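Local coordinates for protein endoglycosidase (Bacteroides thetaiotaomicron, PDB 6Q64) that probably hydrolyses O-glycosyl bonds of complex N-glycans as a glycoside hydrolase family 18 endoglycosidase built on a TIM barrel, at residues A[72-77]-A[279-284]; A[98-103]-A[250-255]. The protein carries 1 engineered substitution. All blocks are in the same frame, centred on the assembly; numbering follows the deposited sequence.

In the fold
Strand 72-76 is the first of eight parallel strands, and strand 100-102 follows it as the second. Contact 1 closes a long loop by bringing 72-77 against 279-284 on the seventh strand, 202 residues further on. Contact 2 closes a shorter loop, bringing 98-103 against 250-255 on the sixth strand, and is nested inside that of contact 1. Both reach across the interior of the TIM barrel, and their centres are about 3 Å apart. Backbone pairing, with Gly73 O and Asp99 N 2.8 Å apart, ties the first segments of the two contacts to each other, and pairing of the sixth and seventh strands likewise ties the second segments, while Phe74 packs on Phe100 between them.

Contact 1. Residues A[72-77]-A[279-284]; sequences KGFGWF and KTIITV
Phe74 and Trp76 of the first strand of the TIM barrel reach across its interior to Ile281 and Thr283 of the seventh strand. The strand segments approach to 8.3 Å with an angle of 49° between their directions, too far apart for backbone pairing, and strand 329-333 lies between them in the sheet. Large aromatic rings suit this place because they span the gap.

The close packing centres on Thr283. Its CG2 methyl meets the edge of the Phe74 ring, 4.0 Å from CE2, while Ile281 CG2 lies 4.0 Å from Phe74 CD2. CG of Phe74 stands anti to the backbone N (chi1 159°), directing the ring toward both methyls. Phe74 CZ also sits over one face of the Trp76 indole, 3.6 Å above its plane and displaced toward the rim.

Toward Lys72 the contact loosens: the CB of this partly exposed residue comes no nearer than 5.0 Å to Ile281 CD1, and the end of its side chain lies against the His250 ring instead. Gly73 and Gly75 bring no side chain into the core.

Threonine offers a methyl to the aromatic rings and a hydroxyl that hydrogen-bonds Tyr253 O; that same OG1 lies in the indole plane, 3.5 Å from Trp76 CZ3.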
ATOM      1  N   LYS A  72      -6.339  -9.047   1.933  1.00 61.79           N
ATOM      2  CA  LYS A  72      -6.115  -7.704   2.486  1.00 61.33           C
ATOM      3  C   LYS A  72      -6.752  -6.680   1.564  1.00 66.23           C
ATOM      4  O   LYS A  72      -6.891  -6.952   0.356  1.00 68.10           O
ATOM      5  CB  LYS A  72      -4.629  -7.430   2.676  1.00 63.60           C
ATOM      6  CG  LYS A  72      -4.074  -8.082   3.931  1.00 65.82           C
ATOM      7  CD  LYS A  72      -2.622  -7.786   4.182  1.00 67.85           C
ATOM      8  CE  LYS A  72      -2.106  -8.645   5.317  1.00 72.95           C
ATOM      9  NZ  LYS A  72      -0.790  -8.150   5.781  1.00 77.63           N
ATOM     10  N   GLY A  73      -7.203  -5.574   2.155  1.00 67.88           N
ATOM     11  CA  GLY A  73      -7.745  -4.425   1.418  1.00 63.23           C
ATOM     12  C   GLY A  73      -6.790  -3.281   1.591  1.00 62.28           C
ATOM     13  O   GLY A  73      -6.369  -3.061   2.739  1.00 70.12           O
ATOM     14  N   PHE A  74      -6.441  -2.628   0.491  1.00 59.86           N
ATOM     15  CA  PHE A  74      -5.414  -1.574   0.426  1.00 61.33           C
ATOM     16  C   PHE A  74      -5.916  -0.467  -0.509  1.00 64.41           C
ATOM     17  O   PHE A  74      -6.877  -0.659  -1.287  1.00 68.47           O
ATOM     18  CB  PHE A  74      -4.103  -2.222  -0.031  1.00 65.51           C
ATOM     19  CG  PHE A  74      -3.083  -1.270  -0.619  1.00 63.27           C
ATOM     20  CD1 PHE A  74      -2.174  -0.621   0.195  1.00 62.18           C
ATOM     21  CD2 PHE A  74      -3.050  -1.030  -1.980  1.00 60.56           C
ATOM     22  CE1 PHE A  74      -1.267   0.272  -0.338  1.00 65.72           C
ATOM     23  CE2 PHE A  74      -2.146  -0.133  -2.508  1.00 64.73           C
ATOM     24  CZ  PHE A  74      -1.266   0.525  -1.686  1.00 67.27           C
ATOM     25  N   GLY A  75      -5.264   0.688  -0.466  1.00 64.96           N
ATOM     26  CA  GLY A  75      -5.396   1.671  -1.555  1.00 64.90           C
ATOM     27  C   GLY A  75      -4.431   2.825  -1.362  1.00 67.91           C
ATOM     28  O   GLY A  75      -3.842   3.002  -0.252  1.00 69.36           O
ATOM     29  N   TRP A  76      -4.419   3.686  -2.388  1.00 72.02           N
ATOM     30  CA  TRP A  76      -3.757   5.005  -2.352  1.00 78.93           C
ATOM     31  C   TRP A  76      -4.810   6.052  -2.017  1.00 78.81           C
ATOM     32  O   TRP A  76      -5.571   6.418  -2.932  1.00 82.62           O
ATOM     33  CB  TRP A  76      -3.044   5.258  -3.684  1.00 87.16           C
ATOM     34  CG  TRP A  76      -1.798   4.438  -3.795  1.00 91.32           C
ATOM     35  CD1 TRP A  76      -0.639   4.620  -3.102  1.00 91.68           C
ATOM     36  CD2 TRP A  76      -1.621   3.252  -4.586  1.00 91.20           C
ATOM     37  NE1 TRP A  76       0.253   3.633  -3.417  1.00 97.08           N
ATOM     38  CE2 TRP A  76      -0.317   2.785  -4.330  1.00 93.10           C
ATOM     39  CE3 TRP A  76      -2.424   2.564  -5.502  1.00 91.14           C
ATOM     40  CZ2 TRP A  76       0.202   1.661  -4.965  1.00 88.85           C
ATOM     41  CZ3 TRP A  76      -1.918   1.446  -6.121  1.00 90.29           C
ATOM     42  CH2 TRP A  76      -0.624   1.004  -5.851  1.00 89.73           C
ATOM     43  N   PHE A  77      -4.808   6.505  -0.761  1.00 81.12           N
ATOM     44  CA  PHE A  77      -5.742   7.500  -0.162  1.00 80.74           C
ATOM     45  C   PHE A  77      -5.254   8.936  -0.376  1.00 84.18           C
ATOM     46  O   PHE A  77      -4.270   9.395   0.281  1.00 88.54           O
ATOM     47  CB  PHE A  77      -5.873   7.213   1.333  1.00 81.58           C
ATOM     48  CG  PHE A  77      -7.013   7.917   2.023  1.00 87.71           C
ATOM     49  CD1 PHE A  77      -8.293   7.892   1.497  1.00 89.14           C
ATOM     50  CD2 PHE A  77      -6.820   8.575   3.225  1.00 90.67           C
ATOM     51  CE1 PHE A  77      -9.340   8.517   2.150  1.00 86.72           C
ATOM     52  CE2 PHE A  77      -7.873   9.192   3.877  1.00 86.19           C
ATOM     53  CZ  PHE A  77      -9.123   9.172   3.331  1.00 85.73           C
ATOM     54  N   LYS A 279       1.791 -12.468  -0.684  1.00 60.77           N
ATOM     55  CA  LYS A 279       2.285 -11.100  -0.419  1.00 60.99           C
ATOM     56  C   LYS A 279       1.987 -10.166  -1.602  1.00 65.02           C
ATOM     57  O   LYS A 279       2.363  -8.972  -1.546  1.00 67.29           O
ATOM     58  CB  LYS A 279       3.780 -11.132  -0.143  1.00 61.71           C
ATOM     59  CG  LYS A 279       4.197 -11.978   1.040  1.00 62.92           C
ATOM     60  CD  LYS A 279       5.709 -12.174   1.108  1.00 62.92           C
ATOM     61  CE  LYS A 279       6.511 -10.900   1.144  1.00 63.27           C
ATOM     62  NZ  LYS A 279       7.931 -11.199   1.436  1.00 69.33           N
ATOM     63  N   THR A 280       1.379 -10.667  -2.665  1.00 63.20           N
ATOM     64  CA  THR A 280       1.124  -9.817  -3.843  1.00 64.43           C
ATOM     65  C   THR A 280      -0.231  -9.115  -3.668  1.00 65.61           C
ATOM     66  O   THR A 280      -1.234  -9.752  -3.259  1.00 63.88           O
ATOM     67  CB  THR A 280       1.250 -10.616  -5.139  1.00 62.00           C
ATOM     68  OG1 THR A 280       2.604 -11.052  -5.291  1.00 65.44           O
ATOM     69  CG2 THR A 280       0.873  -9.762  -6.320  1.00 63.56           C
ATOM     70  N   ILE A 281      -0.254  -7.823  -3.952  1.00 64.84           N
ATOM     71  CA  ILE A 281      -1.491  -6.998  -3.977  1.00 63.88           C
ATOM     72  C   ILE A 281      -1.664  -6.497  -5.407  1.00 61.92           C
ATOM     73  O   ILE A 281      -0.686  -5.976  -5.964  1.00 65.19           O
ATOM     74  CB  ILE A 281      -1.417  -5.870  -2.927  1.00 64.72           C
ATOM     75  CG1 ILE A 281      -1.761  -6.404  -1.537  1.00 65.49           C
ATOM     76  CG2 ILE A 281      -2.348  -4.739  -3.278  1.00 67.64           C
ATOM     77  CD1 ILE A 281      -1.140  -5.626  -0.417  1.00 65.53           C
ATOM     78  N   ILE A 282      -2.851  -6.671  -5.983  1.00 60.87           N
ATOM     79  CA  ILE A 282      -3.139  -6.140  -7.340  1.00 63.16           C
ATOM     80  C   ILE A 282      -4.181  -5.034  -7.199  1.00 69.81           C
ATOM     81  O   ILE A 282      -5.106  -5.166  -6.384  1.00 68.84           O
ATOM     82  CB  ILE A 282      -3.566  -7.247  -8.301  1.00 64.63           C
ATOM     83  CG1 ILE A 282      -4.396  -8.337  -7.613  1.00 63.93           C
ATOM     84  CG2 ILE A 282      -2.323  -7.820  -8.941  1.00 72.27           C
ATOM     85  CD1 ILE A 282      -5.032  -9.336  -8.577  1.00 61.70           C
ATOM     86  N   THR A 283      -3.974  -3.959  -7.946  1.00 70.83           N
ATOM     87  CA  THR A 283      -4.691  -2.688  -7.779  1.00 67.75           C
ATOM     88  C   THR A 283      -5.273  -2.266  -9.115  1.00 71.23           C
ATOM     89  O   THR A 283      -4.695  -2.538 -10.204  1.00 66.48           O
ATOM     90  CB  THR A 283      -3.795  -1.587  -7.211  1.00 71.39           C
ATOM     91  OG1 THR A 283      -2.834  -1.185  -8.197  1.00 68.30           O
ATOM     92  CG2 THR A 283      -3.133  -2.036  -5.926  1.00 71.15           C
ATOM     93  N   VAL A 284      -6.386  -1.578  -8.989  1.00 76.14           N
ATOM     94  CA  VAL A 284      -7.149  -1.069 -10.141  1.00 80.27           C
ATOM     95  C   VAL A 284      -7.191   0.472 -10.082  1.00 74.90           C
ATOM     96  O   VAL A 284      -6.773   1.064  -9.040  1.00 67.65           O
ATOM     97  CB  VAL A 284      -8.496  -1.798 -10.131  1.00 84.05           C
ATOM     98  CG1 VAL A 284      -9.387  -1.298  -9.014  1.00 84.51           C
ATOM     99  CG2 VAL A 284      -9.160  -1.684 -11.485  1.00 94.96           C
TER

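Contact 2. Residues A[98-103]-A[250-255]; sequences VDFVSL and HYIYQA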
ATOM      1  N   VAL A  98     -10.608  -2.525   5.173  1.00 66.73           N
ATOM      2  CA  VAL A  98      -9.291  -2.003   4.718  1.00 65.72           C
ATOM      3  C   VAL A  98      -8.237  -2.293   5.787  1.00 67.81           C
ATOM      4  O   VAL A  98      -8.418  -1.831   6.898  1.00 69.74           O
ATOM      5  CB  VAL A  98      -9.385  -0.503   4.435  1.00 66.23           C
ATOM      6  CG1 VAL A  98      -8.029   0.141   4.473  1.00 68.63           C
ATOM      7  CG2 VAL A  98     -10.061  -0.236   3.100  1.00 69.18           C
ATOM      8  N   ASP A  99      -7.136  -2.964   5.424  1.00 75.20           N
ATOM      9  CA  ASP A  99      -6.057  -3.387   6.363  1.00 70.77           C
ATOM     10  C   ASP A  99      -4.989  -2.317   6.486  1.00 67.46           C
ATOM     11  O   ASP A  99      -4.540  -2.077   7.627  1.00 71.97           O
ATOM     12  CB  ASP A  99      -5.394  -4.669   5.898  1.00 69.77           C
ATOM     13  CG  ASP A  99      -6.379  -5.798   6.040  1.00 70.18           C
ATOM     14  OD1 ASP A  99      -6.639  -6.178   7.182  1.00 76.43           O
ATOM     15  OD2 ASP A  99      -6.924  -6.214   5.024  1.00 70.59           O
ATOM     16  N   PHE A 100      -4.608  -1.704   5.369  1.00 64.30           N
ATOM     17  CA  PHE A 100      -3.602  -0.613   5.377  1.00 70.15           C
ATOM     18  C   PHE A 100      -3.738   0.247   4.121  1.00 68.25           C
ATOM     19  O   PHE A 100      -4.429  -0.117   3.179  1.00 66.89           O
ATOM     20  CB  PHE A 100      -2.181  -1.182   5.515  1.00 74.19           C
ATOM     21  CG  PHE A 100      -1.592  -1.796   4.268  1.00 72.52           C
ATOM     22  CD1 PHE A 100      -1.980  -3.055   3.842  1.00 74.97           C
ATOM     23  CD2 PHE A 100      -0.642  -1.116   3.522  1.00 73.17           C
ATOM     24  CE1 PHE A 100      -1.427  -3.619   2.700  1.00 77.74           C
ATOM     25  CE2 PHE A 100      -0.099  -1.677   2.373  1.00 76.36           C
ATOM     26  CZ  PHE A 100      -0.480  -2.933   1.968  1.00 74.31           C
ATOM     27  N   VAL A 101      -3.003   1.344   4.084  1.00 67.32           N
ATOM     28  CA  VAL A 101      -3.220   2.362   3.040  1.00 69.90           C
ATOM     29  C   VAL A 101      -1.898   3.087   2.815  1.00 71.73           C
ATOM     30  O   VAL A 101      -1.062   3.187   3.756  1.00 74.92           O
ATOM     31  CB  VAL A 101      -4.373   3.258   3.540  1.00 76.50           C
ATOM     32  CG1 VAL A 101      -4.092   4.743   3.470  1.00 77.23           C
ATOM     33  CG2 VAL A 101      -5.705   2.918   2.873  1.00 75.68           C
ATOM     34  N   SER A 102      -1.711   3.542   1.587  1.00 72.90           N
ATOM     35  CA  SER A 102      -0.603   4.435   1.196  1.00 79.87           C
ATOM     36  C   SER A 102      -1.166   5.828   0.950  1.00 82.41           C
ATOM     37  O   SER A 102      -2.158   5.930   0.200  1.00 85.37           O
ATOM     38  CB  SER A 102       0.110   3.892   0.000  1.00 81.80           C
ATOM     39  OG  SER A 102       1.028   2.886   0.406  1.00 87.39           O
ATOM     40  N   LEU A 103      -0.536   6.837   1.549  1.00 82.31           N
ATOM     41  CA  LEU A 103      -0.978   8.246   1.504  1.00 84.81           C
ATOM     42  C   LEU A 103      -0.399   8.919   0.259  1.00 88.54           C
ATOM     43  O   LEU A 103       0.726   9.458   0.325  1.00 92.27           O
ATOM     44  CB  LEU A 103      -0.528   8.923   2.799  1.00 85.50           C
ATOM     45  CG  LEU A 103      -1.001   8.217   4.064  1.00 83.66           C
ATOM     46  CD1 LEU A 103      -0.270   8.728   5.292  1.00 86.07           C
ATOM     47  CD2 LEU A 103      -2.497   8.366   4.231  1.00 84.14           C
ATOM     48  N   HIS A 250       5.047  -6.612   1.137  1.00 57.45           N
ATOM     49  CA  HIS A 250       4.083  -6.832   0.016  1.00 57.85           C
ATOM     50  C   HIS A 250       4.653  -6.332  -1.303  1.00 60.28           C
ATOM     51  O   HIS A 250       5.380  -5.318  -1.313  1.00 61.62           O
ATOM     52  CB  HIS A 250       2.744  -6.094   0.186  1.00 60.90           C
ATOM     53  CG  HIS A 250       1.864  -6.690   1.221  1.00 60.38           C
ATOM     54  ND1 HIS A 250       1.857  -6.229   2.506  1.00 64.11           N
ATOM     55  CD2 HIS A 250       1.018  -7.739   1.186  1.00 60.27           C
ATOM     56  CE1 HIS A 250       1.031  -6.965   3.238  1.00 65.22           C
ATOM     57  NE2 HIS A 250       0.514  -7.906   2.453  1.00 62.64           N
ATOM     58  N   TYR A 251       4.273  -7.024  -2.369  1.00 60.54           N
ATOM     59  CA  TYR A 251       4.616  -6.703  -3.769  1.00 63.23           C
ATOM     60  C   TYR A 251       3.344  -6.126  -4.377  1.00 63.58           C
ATOM     61  O   TYR A 251       2.351  -6.870  -4.479  1.00 65.45           O
ATOM     62  CB  TYR A 251       5.121  -7.967  -4.475  1.00 63.39           C
ATOM     63  CG  TYR A 251       6.007  -8.868  -3.638  1.00 63.57           C
ATOM     64  CD1 TYR A 251       7.057  -8.358  -2.905  1.00 69.32           C
ATOM     65  CD2 TYR A 251       5.798 -10.225  -3.562  1.00 63.10           C
ATOM     66  CE1 TYR A 251       7.845  -9.164  -2.101  1.00 70.66           C
ATOM     67  CE2 TYR A 251       6.578 -11.044  -2.764  1.00 65.47           C
ATOM     68  CZ  TYR A 251       7.620 -10.519  -2.041  1.00 65.33           C
ATOM     69  OH  TYR A 251       8.422 -11.304  -1.265  1.00 65.04           O
ATOM     70  N   ILE A 252       3.334  -4.840  -4.710  1.00 63.78           N
ATOM     71  CA  ILE A 252       2.064  -4.152  -5.088  1.00 65.93           C
ATOM     72  C   ILE A 252       2.156  -3.773  -6.548  1.00 63.16           C
ATOM     73  O   ILE A 252       3.092  -3.012  -6.918  1.00 68.00           O
ATOM     74  CB  ILE A 252       1.774  -2.914  -4.213  1.00 67.84           C
ATOM     75  CG1 ILE A 252       1.931  -3.229  -2.722  1.00 71.60           C
ATOM     76  CG2 ILE A 252       0.406  -2.358  -4.538  1.00 62.78           C
ATOM     77  CD1 ILE A 252       1.507  -2.100  -1.820  1.00 74.28           C
ATOM     78  N   TYR A 253       1.231  -4.281  -7.337  1.00 60.23           N
ATOM     79  CA  TYR A 253       1.248  -4.056  -8.794  1.00 66.40           C
ATOM     80  C   TYR A 253       0.057  -3.177  -9.170  1.00 68.52           C
ATOM     81  O   TYR A 253      -1.038  -3.325  -8.637  1.00 67.45           O
ATOM     82  CB  TYR A 253       1.263  -5.375  -9.572  1.00 68.66           C
ATOM     83  CG  TYR A 253       2.402  -6.327  -9.272  1.00 68.38           C
ATOM     84  CD1 TYR A 253       2.381  -7.128  -8.154  1.00 69.88           C
ATOM     85  CD2 TYR A 253       3.465  -6.484 -10.132  1.00 67.60           C
ATOM     86  CE1 TYR A 253       3.396  -8.031  -7.896  1.00 75.65           C
ATOM     87  CE2 TYR A 253       4.499  -7.362  -9.875  1.00 69.41           C
ATOM     88  CZ  TYR A 253       4.462  -8.154  -8.758  1.00 72.29           C
ATOM     89  OH  TYR A 253       5.426  -9.085  -8.496  1.00 77.07           O
ATOM     90  N   GLN A 254       0.337  -2.262 -10.087  1.00 71.27           N
ATOM     91  CA  GLN A 254      -0.631  -1.474 -10.850  1.00 69.62           C
ATOM     92  C   GLN A 254      -1.163  -2.343 -11.982  1.00 68.79           C
ATOM     93  O   GLN A 254      -0.705  -2.164 -13.088  1.00 77.81           O
ATOM     94  CB  GLN A 254       0.071  -0.235 -11.397  1.00 72.59           C
ATOM     95  CG  GLN A 254       0.248   0.865 -10.375  1.00 77.00           C
ATOM     96  CD  GLN A 254       1.555   0.830  -9.632  1.00 80.11           C
ATOM     97  OE1 GLN A 254       2.576   1.323 -10.101  1.00 93.74           O
ATOM     98  NE2 GLN A 254       1.506   0.332  -8.414  1.00 80.35           N
ATOM     99  N   ALA A 255      -2.172  -3.171 -11.730  1.00 69.20           N
ATOM    100  CA  ALA A 255      -2.859  -3.979 -12.774  1.00 71.75           C
ATOM    101  C   ALA A 255      -4.013  -3.185 -13.399  1.00 72.61           C
ATOM    102  O   ALA A 255      -5.119  -3.749 -13.565  1.00 72.77           O
ATOM    103  CB  ALA A 255      -3.367  -5.280 -12.188  1.00 70.74           C
TER
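His250 meets Phe100 across the interior of the TIM barrel, near the start of strand 251-254. The two rings form an offset pair, with planes 22° apart and centroids separated by 5.4 Å, so they barely overlap. Phe100 CE1 lies over one face of the imidazole, 4.2 Å from His250 CE1, and Phe100 CZ comes within 4.1 Å of His250 ND1. Phe100 holds CG between its backbone N and carbonyl carbon (chi1 77°), which turns the phenyl toward the sixth strand. A histidine suits this position because its flat ring can lie against another ring; the contact is one of van der Waals packing, with no hydrogen bond between the segments.

Tyr251 faces the outer layer, where its hydroxyl hydrogen-bonds Lys279 NZ. The side chain of Ile252 points inward again, and the CD1 methyl approaches the edge of the phenyl, 4.4 Å from Phe100 CZ. The branched aliphatic chain adds an apolar neighbour at that edge. Tyr253 packs on the outer side against Thr280, Pro237 and Leu273, while its backbone O accepts a hydrogen bond from Thr283 OG1. Gln254 extends an amide, whose NE2 hydrogen-bonds Asp234 OD1, and also touches Trp76. Ala255 ends the segment, its O hydrogen-bonded to Tyr316 OH of helix 311-317.

Around this slid-apart pair the barrel closes in from several strands. Met230 of strand 230-235 touches both Phe100 and His250, and Val232 reaches His250 and Ile252. Ile281 of strand 280-285 also packs on the two rings, so the contact sits in the buried core between the second and sixth strands, with strands 230-235 and 280-285 flanking the latter in the sheet.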